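PDB 1GXM: pectate lyase from Cellvibrio cellulosa, which cleaves polygalacturonate (pectate) by anti-beta-elimination, the chain here being the family 10 catalytic module of a larger protein that probably also binds polysaccharide. Local coordinates for residues W245-Y258 / I268-Y281. Sequence-based numbering, arbitrary orientation.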
ATOM      1  N   TRP A 245      -1.186   2.209 -18.092  1.00  9.02           N
ATOM      2  CA  TRP A 245      -1.974   3.336 -17.631  1.00  8.90           C
ATOM      3  C   TRP A 245      -1.065   4.413 -17.079  1.00  8.68           C
ATOM      4  O   TRP A 245      -1.218   5.573 -17.417  1.00  9.45           O
ATOM      5  CB  TRP A 245      -3.012   2.874 -16.610  1.00  9.18           C
ATOM      6  CG  TRP A 245      -3.855   3.963 -16.063  1.00  9.16           C
ATOM      7  CD1 TRP A 245      -5.002   4.452 -16.580  1.00  8.88           C
ATOM      8  CD2 TRP A 245      -3.586   4.715 -14.885  1.00  8.36           C
ATOM      9  NE1 TRP A 245      -5.474   5.475 -15.799  1.00  8.19           N
ATOM     10  CE2 TRP A 245      -4.633   5.638 -14.730  1.00  8.49           C
ATOM     11  CE3 TRP A 245      -2.578   4.673 -13.920  1.00  8.74           C
ATOM     12  CZ2 TRP A 245      -4.697   6.519 -13.671  1.00  8.71           C
ATOM     13  CZ3 TRP A 245      -2.643   5.551 -12.868  1.00  8.49           C
ATOM     14  CH2 TRP A 245      -3.691   6.455 -12.749  1.00  8.17           C
ATOM     15  N   PHE A 246      -0.110   4.040 -16.257  1.00  8.44           N
ATOM     16  CA  PHE A 246       0.801   5.019 -15.682  1.00  8.43           C
ATOM     17  C   PHE A 246       1.607   5.700 -16.772  1.00  8.79           C
ATOM     18  O   PHE A 246       1.914   6.887 -16.692  1.00  9.71           O
ATOM     19  CB  PHE A 246       1.744   4.371 -14.687  1.00  8.06           C
ATOM     20  CG  PHE A 246       1.238   4.412 -13.286  1.00  7.98           C
ATOM     21  CD1 PHE A 246       1.294   5.591 -12.577  1.00  8.36           C
ATOM     22  CD2 PHE A 246       0.679   3.299 -12.684  1.00  8.09           C
ATOM     23  CE1 PHE A 246       0.814   5.670 -11.309  1.00  8.13           C
ATOM     24  CE2 PHE A 246       0.218   3.373 -11.402  1.00  7.83           C
ATOM     25  CZ  PHE A 246       0.268   4.552 -10.715  1.00  8.46           C
ATOM     26  N   ASN A 247       1.947   4.924 -17.794  1.00  9.89           N
ATOM     27  CA  ASN A 247       2.817   5.374 -18.870  1.00 10.17           C
ATOM     28  C   ASN A 247       2.078   5.970 -20.039  1.00 11.53           C
ATOM     29  O   ASN A 247       2.671   6.157 -21.096  1.00 12.26           O
ATOM     30  CB  ASN A 247       3.694   4.221 -19.344  1.00 10.21           C
ATOM     31  CG  ASN A 247       4.846   4.673 -20.175  1.00 12.99           C
ATOM     32  OD1 ASN A 247       5.507   5.636 -19.845  1.00 15.20           O
ATOM     33  ND2 ASN A 247       5.100   3.956 -21.256  1.00 15.16           N
ATOM     34  N   SER A 248       0.797   6.269 -19.868  1.00 11.42           N
ATOM     35  CA  SER A 248      -0.009   6.807 -20.946  1.00 12.34           C
ATOM     36  C   SER A 248      -0.078   8.313 -20.847  1.00 12.07           C
ATOM     37  O   SER A 248      -0.246   8.861 -19.771  1.00 11.35           O
ATOM     38  CB  SER A 248      -1.432   6.291 -20.857  1.00 13.15           C
ATOM     39  OG  SER A 248      -2.266   6.915 -21.816  1.00 15.41           O
ATOM     40  N   PRO A 249       0.005   8.988 -21.980  1.00 13.22           N
ATOM     41  CA  PRO A 249      -0.118  10.440 -21.982  1.00 13.92           C
ATOM     42  C   PRO A 249      -1.546  10.891 -21.668  1.00 13.74           C
ATOM     43  O   PRO A 249      -1.769  12.073 -21.438  1.00 14.27           O
ATOM     44  CB  PRO A 249       0.275  10.827 -23.420  1.00 14.82           C
ATOM     45  CG  PRO A 249       0.282   9.656 -24.185  1.00 15.59           C
ATOM     46  CD  PRO A 249       0.251   8.446 -23.319  1.00 13.97           C
ATOM     47  N   ARG A 250      -2.493   9.967 -21.652  1.00 13.51           N
ATOM     48  CA  ARG A 250      -3.831  10.313 -21.177  1.00 13.77           C
ATOM     49  C   ARG A 250      -3.896  10.265 -19.642  1.00 12.16           C
ATOM     50  O   ARG A 250      -4.915  10.602 -19.056  1.00 12.82           O
ATOM     51  CB  ARG A 250      -4.901   9.424 -21.776  1.00 15.81           C
ATOM     52  CG  ARG A 250      -4.855   8.031 -21.312  1.00 18.40           C
ATOM     53  CD  ARG A 250      -5.615   7.033 -22.182  1.00 21.70           C
ATOM     54  NE  ARG A 250      -5.775   5.762 -21.478  1.00 23.22           N
ATOM     55  CZ  ARG A 250      -6.696   5.520 -20.544  1.00 22.71           C
ATOM     56  NH1 ARG A 250      -7.576   6.457 -20.209  1.00 20.35           N
ATOM     57  NH2 ARG A 250      -6.746   4.321 -19.963  1.00 23.40           N
ATOM     58  N   THR A 251      -2.806   9.834 -19.014  1.00 10.88           N
ATOM     59  CA  THR A 251      -2.691   9.759 -17.561  1.00 10.18           C
ATOM     60  C   THR A 251      -1.705  10.776 -17.043  1.00  9.08           C
ATOM     61  O   THR A 251      -2.066  11.620 -16.254  1.00 10.89           O
ATOM     62  CB  THR A 251      -2.266   8.378 -17.146  1.00  9.10           C
ATOM     63  OG1 THR A 251      -3.286   7.454 -17.541  1.00  9.75           O
ATOM     64  CG2 THR A 251      -2.156   8.260 -15.639  1.00  9.24           C
ATOM     65  N   TYR A 252      -0.450  10.731 -17.476  1.00  9.83           N
ATOM     66  CA  TYR A 252       0.470  11.718 -16.973  1.00 10.33           C
ATOM     67  C   TYR A 252       0.234  13.033 -17.657  1.00  9.88           C
ATOM     68  O   TYR A 252      -0.313  13.102 -18.748  1.00  9.90           O
ATOM     69  CB  TYR A 252       1.932  11.289 -17.115  1.00 10.64           C
ATOM     70  CG  TYR A 252       2.417  10.938 -18.488  1.00 11.07           C
ATOM     71  CD1 TYR A 252       2.619  11.909 -19.465  1.00 11.46           C
ATOM     72  CD2 TYR A 252       2.722   9.635 -18.805  1.00 12.87           C
ATOM     73  CE1 TYR A 252       3.096  11.574 -20.728  1.00 12.01           C
ATOM     74  CE2 TYR A 252       3.200   9.302 -20.040  1.00 13.46           C
ATOM     75  CZ  TYR A 252       3.360  10.252 -21.013  1.00 13.08           C
ATOM     76  OH  TYR A 252       3.842   9.891 -22.245  1.00 15.40           O
ATOM     77  N   LEU A 253       0.659  14.078 -16.969  1.00  9.82           N
ATOM     78  CA  LEU A 253       0.602  15.442 -17.456  1.00  9.81           C
ATOM     79  C   LEU A 253       2.038  15.792 -17.801  1.00  9.91           C
ATOM     80  O   LEU A 253       2.882  15.980 -16.930  1.00  9.80           O
ATOM     81  CB  LEU A 253       0.052  16.377 -16.386  1.00 10.18           C
ATOM     82  CG  LEU A 253       0.108  17.866 -16.731  1.00 11.08           C
ATOM     83  CD1 LEU A 253      -0.791  18.201 -17.888  1.00 14.28           C
ATOM     84  CD2 LEU A 253      -0.243  18.710 -15.513  1.00 11.29           C
ATOM     85  N   GLU A 254       2.319  15.858 -19.092  1.00 11.25           N
ATOM     86  CA  GLU A 254       3.669  16.058 -19.549  1.00 12.03           C
ATOM     87  C   GLU A 254       4.003  17.538 -19.591  1.00 11.72           C
ATOM     88  O   GLU A 254       3.179  18.345 -19.967  1.00 13.66           O
ATOM     89  CB  GLU A 254       3.865  15.411 -20.909  1.00 13.09           C
ATOM     90  CG  GLU A 254       5.341  15.394 -21.306  1.00 14.83           C
ATOM     91  CD  GLU A 254       5.688  14.369 -22.369  1.00 15.23           C
ATOM     92  OE1 GLU A 254       4.790  13.992 -23.143  1.00 16.53           O
ATOM     93  OE2 GLU A 254       6.876  13.965 -22.409  1.00 15.81           O
ATOM     94  N   GLY A 255       5.207  17.850 -19.152  1.00 11.67           N
ATOM     95  CA  GLY A 255       5.697  19.217 -19.094  1.00 11.78           C
ATOM     96  C   GLY A 255       5.415  19.936 -17.789  1.00 11.58           C
ATOM     97  O   GLY A 255       5.581  21.143 -17.703  1.00 12.67           O
ATOM     98  N   TYR A 256       4.989  19.191 -16.765  1.00 11.06           N
ATOM     99  CA  TYR A 256       4.616  19.758 -15.473  1.00 10.81           C
ATOM    100  C   TYR A 256       5.170  18.905 -14.353  1.00  9.90           C
ATOM    101  O   TYR A 256       5.472  17.736 -14.533  1.00 10.07           O
ATOM    102  CB  TYR A 256       3.085  19.849 -15.337  1.00 11.14           C
ATOM    103  CG  TYR A 256       2.494  20.845 -16.304  1.00 13.74           C
ATOM    104  CD1 TYR A 256       2.275  20.475 -17.624  1.00 16.19           C
ATOM    105  CD2 TYR A 256       2.220  22.148 -15.935  1.00 16.17           C
ATOM    106  CE1 TYR A 256       1.776  21.338 -18.558  1.00 19.05           C
ATOM    107  CE2 TYR A 256       1.710  23.049 -16.909  1.00 19.04           C
ATOM    108  CZ  TYR A 256       1.501  22.600 -18.205  1.00 19.13           C
ATOM    109  OH  TYR A 256       1.001  23.429 -19.209  1.00 22.49           O
ATOM    110  N   THR A 257       5.244  19.505 -13.188  1.00  9.65           N
ATOM    111  CA  THR A 257       5.589  18.808 -11.979  1.00  9.87           C
ATOM    112  C   THR A 257       4.762  19.374 -10.841  1.00  9.46           C
ATOM    113  O   THR A 257       4.251  20.486 -10.920  1.00 10.02           O
ATOM    114  CB  THR A 257       7.091  18.925 -11.740  1.00 10.73           C
ATOM    115  OG1 THR A 257       7.526  17.860 -10.878  1.00 12.53           O
ATOM    116  CG2 THR A 257       7.473  20.238 -11.073  1.00 12.05           C
ATOM    117  N   TYR A 258       4.683  18.609  -9.771  1.00  8.99           N
ATOM    118  CA  TYR A 258       3.990  19.030  -8.570  1.00  9.13           C
ATOM    119  C   TYR A 258       5.020  19.518  -7.567  1.00 10.67           C
ATOM    120  O   TYR A 258       5.895  18.779  -7.146  1.00 10.48           O
ATOM    121  CB  TYR A 258       3.190  17.874  -7.966  1.00  8.66           C
ATOM    122  CG  TYR A 258       2.164  18.333  -6.961  1.00  9.08           C
ATOM    123  CD1 TYR A 258       2.482  18.480  -5.614  1.00  9.40           C
ATOM    124  CD2 TYR A 258       0.880  18.622  -7.356  1.00  8.25           C
ATOM    125  CE1 TYR A 258       1.543  18.900  -4.708  1.00  9.05           C
ATOM    126  CE2 TYR A 258      -0.067  19.030  -6.450  1.00  8.31           C
ATOM    127  CZ  TYR A 258       0.274  19.186  -5.137  1.00  9.14           C
ATOM    128  OH  TYR A 258      -0.712  19.570  -4.260  1.00  9.50           O
ATOM    129  N   ILE A 268       1.013  23.004  -9.289  1.00 10.25           N
ATOM    130  CA  ILE A 268       1.176  22.318 -10.563  1.00 10.53           C
ATOM    131  C   ILE A 268       1.828  23.298 -11.497  1.00 11.35           C
ATOM    132  O   ILE A 268       1.204  24.253 -11.972  1.00 12.42           O
ATOM    133  CB  ILE A 268      -0.165  21.830 -11.103  1.00 10.86           C
ATOM    134  CG1 ILE A 268      -0.776  20.823 -10.113  1.00 11.73           C
ATOM    135  CG2 ILE A 268       0.029  21.194 -12.500  1.00 11.70           C
ATOM    136  CD1 ILE A 268      -2.217  20.463 -10.398  1.00 13.11           C
ATOM    137  N   VAL A 269       3.111  23.081 -11.713  1.00 11.27           N
ATOM    138  CA  VAL A 269       3.921  24.078 -12.400  1.00 12.19           C
ATOM    139  C   VAL A 269       4.685  23.482 -13.560  1.00 12.45           C
ATOM    140  O   VAL A 269       5.005  22.311 -13.555  1.00 11.49           O
ATOM    141  CB  VAL A 269       4.899  24.764 -11.428  1.00 13.26           C
ATOM    142  CG1 VAL A 269       4.124  25.462 -10.334  1.00 14.61           C
ATOM    143  CG2 VAL A 269       5.906  23.794 -10.862  1.00 13.67           C
ATOM    144  N   PRO A 270       4.960  24.269 -14.582  1.00 13.29           N
ATOM    145  CA  PRO A 270       5.760  23.781 -15.693  1.00 14.19           C
ATOM    146  C   PRO A 270       7.150  23.334 -15.281  1.00 14.18           C
ATOM    147  O   PRO A 270       7.811  23.926 -14.420  1.00 15.14           O
ATOM    148  CB  PRO A 270       5.860  24.992 -16.609  1.00 14.79           C
ATOM    149  CG  PRO A 270       4.742  25.834 -16.267  1.00 15.87           C
ATOM    150  CD  PRO A 270       4.500  25.654 -14.805  1.00 14.64           C
ATOM    151  N   ARG A 271       7.556  22.246 -15.903  1.00 13.96           N
ATOM    152  CA  ARG A 271       8.911  21.728 -15.794  1.00 14.31           C
ATOM    153  C   ARG A 271       9.177  20.947 -17.072  1.00 14.67           C
ATOM    154  O   ARG A 271       8.603  19.880 -17.314  1.00 13.23           O
ATOM    155  CB  ARG A 271       9.069  20.833 -14.577  1.00 14.64           C
ATOM    156  CG  ARG A 271      10.483  20.299 -14.409  1.00 14.42           C
ATOM    157  CD  ARG A 271      10.709  19.512 -13.127  1.00 17.00           C
ATOM    158  NE  ARG A 271      12.028  18.871 -13.125  1.00 17.63           N
ATOM    159  CZ  ARG A 271      12.672  18.422 -12.043  1.00 17.50           C
ATOM    160  NH1 ARG A 271      12.156  18.564 -10.840  1.00 18.72           N
ATOM    161  NH2 ARG A 271      13.865  17.850 -12.181  1.00 17.74           N
ATOM    162  N   ALA A 272      10.037  21.499 -17.918  1.00 15.94           N
ATOM    163  CA  ALA A 272      10.312  20.931 -19.221  1.00 16.50           C
ATOM    164  C   ALA A 272      10.759  19.491 -19.097  1.00 16.24           C
ATOM    165  O   ALA A 272      11.648  19.160 -18.315  1.00 16.49           O
ATOM    166  CB  ALA A 272      11.385  21.759 -19.938  1.00 17.84           C
ATOM    167  N   GLY A 273      10.120  18.635 -19.891  1.00 15.71           N
ATOM    168  CA  GLY A 273      10.511  17.241 -19.992  1.00 16.82           C
ATOM    169  C   GLY A 273      10.184  16.409 -18.773  1.00 17.71           C
ATOM    170  O   GLY A 273      10.749  15.324 -18.607  1.00 21.16           O
ATOM    171  N   SER A 274       9.315  16.934 -17.912  1.00 16.39           N
ATOM    172  CA  SER A 274       8.864  16.269 -16.690  1.00 16.45           C
ATOM    173  C   SER A 274       7.476  15.716 -16.948  1.00 15.02           C
ATOM    174  O   SER A 274       6.769  16.158 -17.829  1.00 16.62           O
ATOM    175  CB  SER A 274       8.826  17.278 -15.539  1.00 17.48           C
ATOM    176  OG  SER A 274       8.130  16.787 -14.392  1.00 20.51           O
ATOM    177  N   LYS A 275       7.101  14.714 -16.172  1.00 13.00           N
ATOM    178  CA  LYS A 275       5.745  14.192 -16.175  1.00 13.07           C
ATOM    179  C   LYS A 275       5.238  14.203 -14.752  1.00 12.20           C
ATOM    180  O   LYS A 275       5.956  13.844 -13.824  1.00 13.65           O
ATOM    181  CB  LYS A 275       5.764  12.776 -16.705  1.00 13.27           C
ATOM    182  CG  LYS A 275       6.118  12.688 -18.188  1.00 14.68           C
ATOM    183  CD  LYS A 275       6.288  11.227 -18.623  1.00 15.45           C
ATOM    184  CE  LYS A 275       6.680  11.140 -20.071  1.00 17.48           C
ATOM    185  NZ  LYS A 275       6.905   9.744 -20.520  1.00 19.56           N
ATOM    186  N   MET A 276       3.991  14.594 -14.604  1.00 10.19           N
ATOM    187  CA  MET A 276       3.304  14.624 -13.321  1.00  9.40           C
ATOM    188  C   MET A 276       2.138  13.660 -13.392  1.00  9.05           C
ATOM    189  O   MET A 276       1.473  13.521 -14.413  1.00 10.22           O
ATOM    190  CB  MET A 276       2.782  16.023 -13.005  1.00  9.70           C
ATOM    191  CG  MET A 276       2.314  16.186 -11.586  1.00 10.28           C
ATOM    192  SD  MET A 276       1.358  17.671 -11.334  1.00 11.86           S
ATOM    193  CE  MET A 276      -0.270  17.084 -11.875  1.00 12.78           C
ATOM    194  N   TRP A 277       1.864  13.038 -12.264  1.00  7.98           N
ATOM    195  CA  TRP A 277       0.661  12.243 -12.108  1.00  8.21           C
ATOM    196  C   TRP A 277      -0.225  12.901 -11.087  1.00  8.45           C
ATOM    197  O   TRP A 277       0.240  13.490 -10.118  1.00  9.04           O
ATOM    198  CB  TRP A 277       0.999  10.805 -11.665  1.00  8.48           C
ATOM    199  CG  TRP A 277       1.613  10.020 -12.767  1.00  8.36           C
ATOM    200  CD1 TRP A 277       0.977   9.179 -13.621  1.00  9.79           C
ATOM    201  CD2 TRP A 277       2.988  10.062 -13.190  1.00  8.07           C
ATOM    202  NE1 TRP A 277       1.864   8.677 -14.539  1.00  8.47           N
ATOM    203  CE2 TRP A 277       3.108   9.191 -14.286  1.00  8.34           C
ATOM    204  CE3 TRP A 277       4.134  10.700 -12.720  1.00  8.73           C
ATOM    205  CZ2 TRP A 277       4.303   8.971 -14.935  1.00  9.51           C
ATOM    206  CZ3 TRP A 277       5.327  10.466 -13.360  1.00 10.50           C
ATOM    207  CH2 TRP A 277       5.403   9.609 -14.458  1.00 10.70           C
ATOM    208  N   TYR A 278      -1.527  12.809 -11.315  1.00  7.86           N
ATOM    209  CA  TYR A 278      -2.486  13.241 -10.332  1.00  7.49           C
ATOM    210  C   TYR A 278      -2.690  12.185  -9.261  1.00  7.39           C
ATOM    211  O   TYR A 278      -2.550  10.985  -9.500  1.00  7.71           O
ATOM    212  CB  TYR A 278      -3.821  13.554 -10.982  1.00  7.32           C
ATOM    213  CG  TYR A 278      -3.773  14.763 -11.878  1.00  8.38           C
ATOM    214  CD1 TYR A 278      -3.417  14.657 -13.211  1.00  9.26           C
ATOM    215  CD2 TYR A 278      -4.073  16.017 -11.387  1.00  8.92           C
ATOM    216  CE1 TYR A 278      -3.372  15.777 -14.022  1.00  9.78           C
ATOM    217  CE2 TYR A 278      -4.017  17.140 -12.187  1.00 10.30           C
ATOM    218  CZ  TYR A 278      -3.680  17.010 -13.499  1.00 10.76           C
ATOM    219  OH  TYR A 278      -3.636  18.139 -14.281  1.00 13.94           O
ATOM    220  N   ARG A 279      -3.051  12.635  -8.075  1.00  7.56           N
ATOM    221  CA  ARG A 279      -3.434  11.710  -7.029  1.00  7.22           C
ATOM    222  C   ARG A 279      -4.764  11.019  -7.322  1.00  7.35           C
ATOM    223  O   ARG A 279      -4.941   9.847  -6.962  1.00  7.43           O
ATOM    224  CB  ARG A 279      -3.499  12.437  -5.707  1.00  7.40           C
ATOM    225  CG  ARG A 279      -3.660  11.548  -4.513  1.00  9.65           C
ATOM    226  CD  ARG A 279      -3.174  12.210  -3.303  1.00 13.70           C
ATOM    227  NE  ARG A 279      -3.205  11.360  -2.133  1.00 15.42           N
ATOM    228  CZ  ARG A 279      -2.654  11.695  -0.998  1.00 15.68           C
ATOM    229  NH1 ARG A 279      -2.058  12.856  -0.886  1.00 13.71           N
ATOM    230  NH2 ARG A 279      -2.713  10.875   0.032  1.00 16.56           N
ATOM    231  N   PHE A 280      -5.670  11.749  -7.956  1.00  7.06           N
ATOM    232  CA  PHE A 280      -7.013  11.268  -8.256  1.00  6.80           C
ATOM    233  C   PHE A 280      -7.327  11.490  -9.715  1.00  6.54           C
ATOM    234  O   PHE A 280      -7.195  12.602 -10.210  1.00  7.28           O
ATOM    235  CB  PHE A 280      -8.043  12.023  -7.433  1.00  7.17           C
ATOM    236  CG  PHE A 280      -7.786  11.987  -5.958  1.00  7.62           C
ATOM    237  CD1 PHE A 280      -8.147  10.886  -5.199  1.00  8.29           C
ATOM    238  CD2 PHE A 280      -7.181  13.055  -5.331  1.00  7.99           C
ATOM    239  CE1 PHE A 280      -7.880  10.858  -3.860  1.00  8.79           C
ATOM    240  CE2 PHE A 280      -6.917  13.028  -3.994  1.00  8.51           C
ATOM    241  CZ  PHE A 280      -7.290  11.932  -3.246  1.00  8.70           C
ATOM    242  N   TYR A 281      -7.781  10.439 -10.376  1.00  6.92           N
ATOM    243  CA  TYR A 281      -8.278  10.522 -11.735  1.00  7.05           C
ATOM    244  C   TYR A 281      -9.720  10.073 -11.783  1.00  7.32           C
ATOM    245  O   TYR A 281     -10.113   9.111 -11.135  1.00  7.42           O
ATOM    246  CB  TYR A 281      -7.517   9.590 -12.658  1.00  7.23           C
ATOM    247  CG  TYR A 281      -6.110  10.001 -12.905  1.00  7.39           C
ATOM    248  CD1 TYR A 281      -5.109   9.650 -12.034  1.00  7.15           C
ATOM    249  CD2 TYR A 281      -5.788  10.769 -14.009  1.00  7.45           C
ATOM    250  CE1 TYR A 281      -3.808  10.010 -12.272  1.00  7.80           C
ATOM    251  CE2 TYR A 281      -4.497  11.154 -14.247  1.00  7.63           C
ATOM    252  CZ  TYR A 281      -3.497  10.769 -13.387  1.00  7.27           C
ATOM    253  OH  TYR A 281      -2.184  11.137 -13.595  1.00  9.09           O
TER
HETATM  254  O   HOH W   1       5.908   7.968 -18.601  1.00 21.07           O
HETATM  255  O   HOH W   2       9.732  17.988  -9.456  1.00 21.91           O
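Backbone bonds join Leu253 and Met276 in both directions, with Leu253 N 2.7 Å from Met276 O, and Gly255 N donates to Ser274 O. Both chains then turn a corner, at Glu254-Gly255 and at Ala272-Gly273, and the pairing passes to strand 268-271: Arg271 N donates to Gly255 O, and Thr257 and Val269 bond reciprocally, Thr257 N lying 2.8 Å from Val269 O. Ser274 OG ties the two halves together by donating to Tyr256 O (2.8 Å) from above the carbonyl plane. Leu253 to Tyr256 form a type II turn, with Gly255 at the positive phi that suits glycine.

Strands 256-258 and 268-271 form an antiparallel beta hairpin, while strand 274-278 pairs antiparallel alongside Leu253 and Glu254; this outlying part of the catalytic module is joined here to the end of helix 233-246. Trp277 NE1 makes one bond of that junction, donating in its own ring plane to a lone pair of Phe246 O (2.8 Å). Tyr281 OH donates to Thr251 O (2.7 Å) from above the carbonyl plane and accepts from Tyr278 N.

Among the rings, Trp245 turns its CZ2-CH2 edge onto one face of Tyr281, planes at 78°, a T-shaped pair; its NE1 bonds Asn286. With CG between backbone N and carbonyl carbon (chi1 56°), the Tyr252 ring is turned against extended Lys275, whose CD lies 3.6 Å from the ring centroid, a CH-pi contact; a water links Lys275 NZ to Asn247 OD1. Tyr252 CB lies over the five-membered ring of Trp277, also CH-pi.

Met276, extended through chi2, carries SD to the edge of Tyr258, a Met-aromatic contact. The bend at chi3 (83°) then turns CE over a face of Tyr278 and to 4.0 Å from Leu253 CD2, which also meets Ile268 CG2.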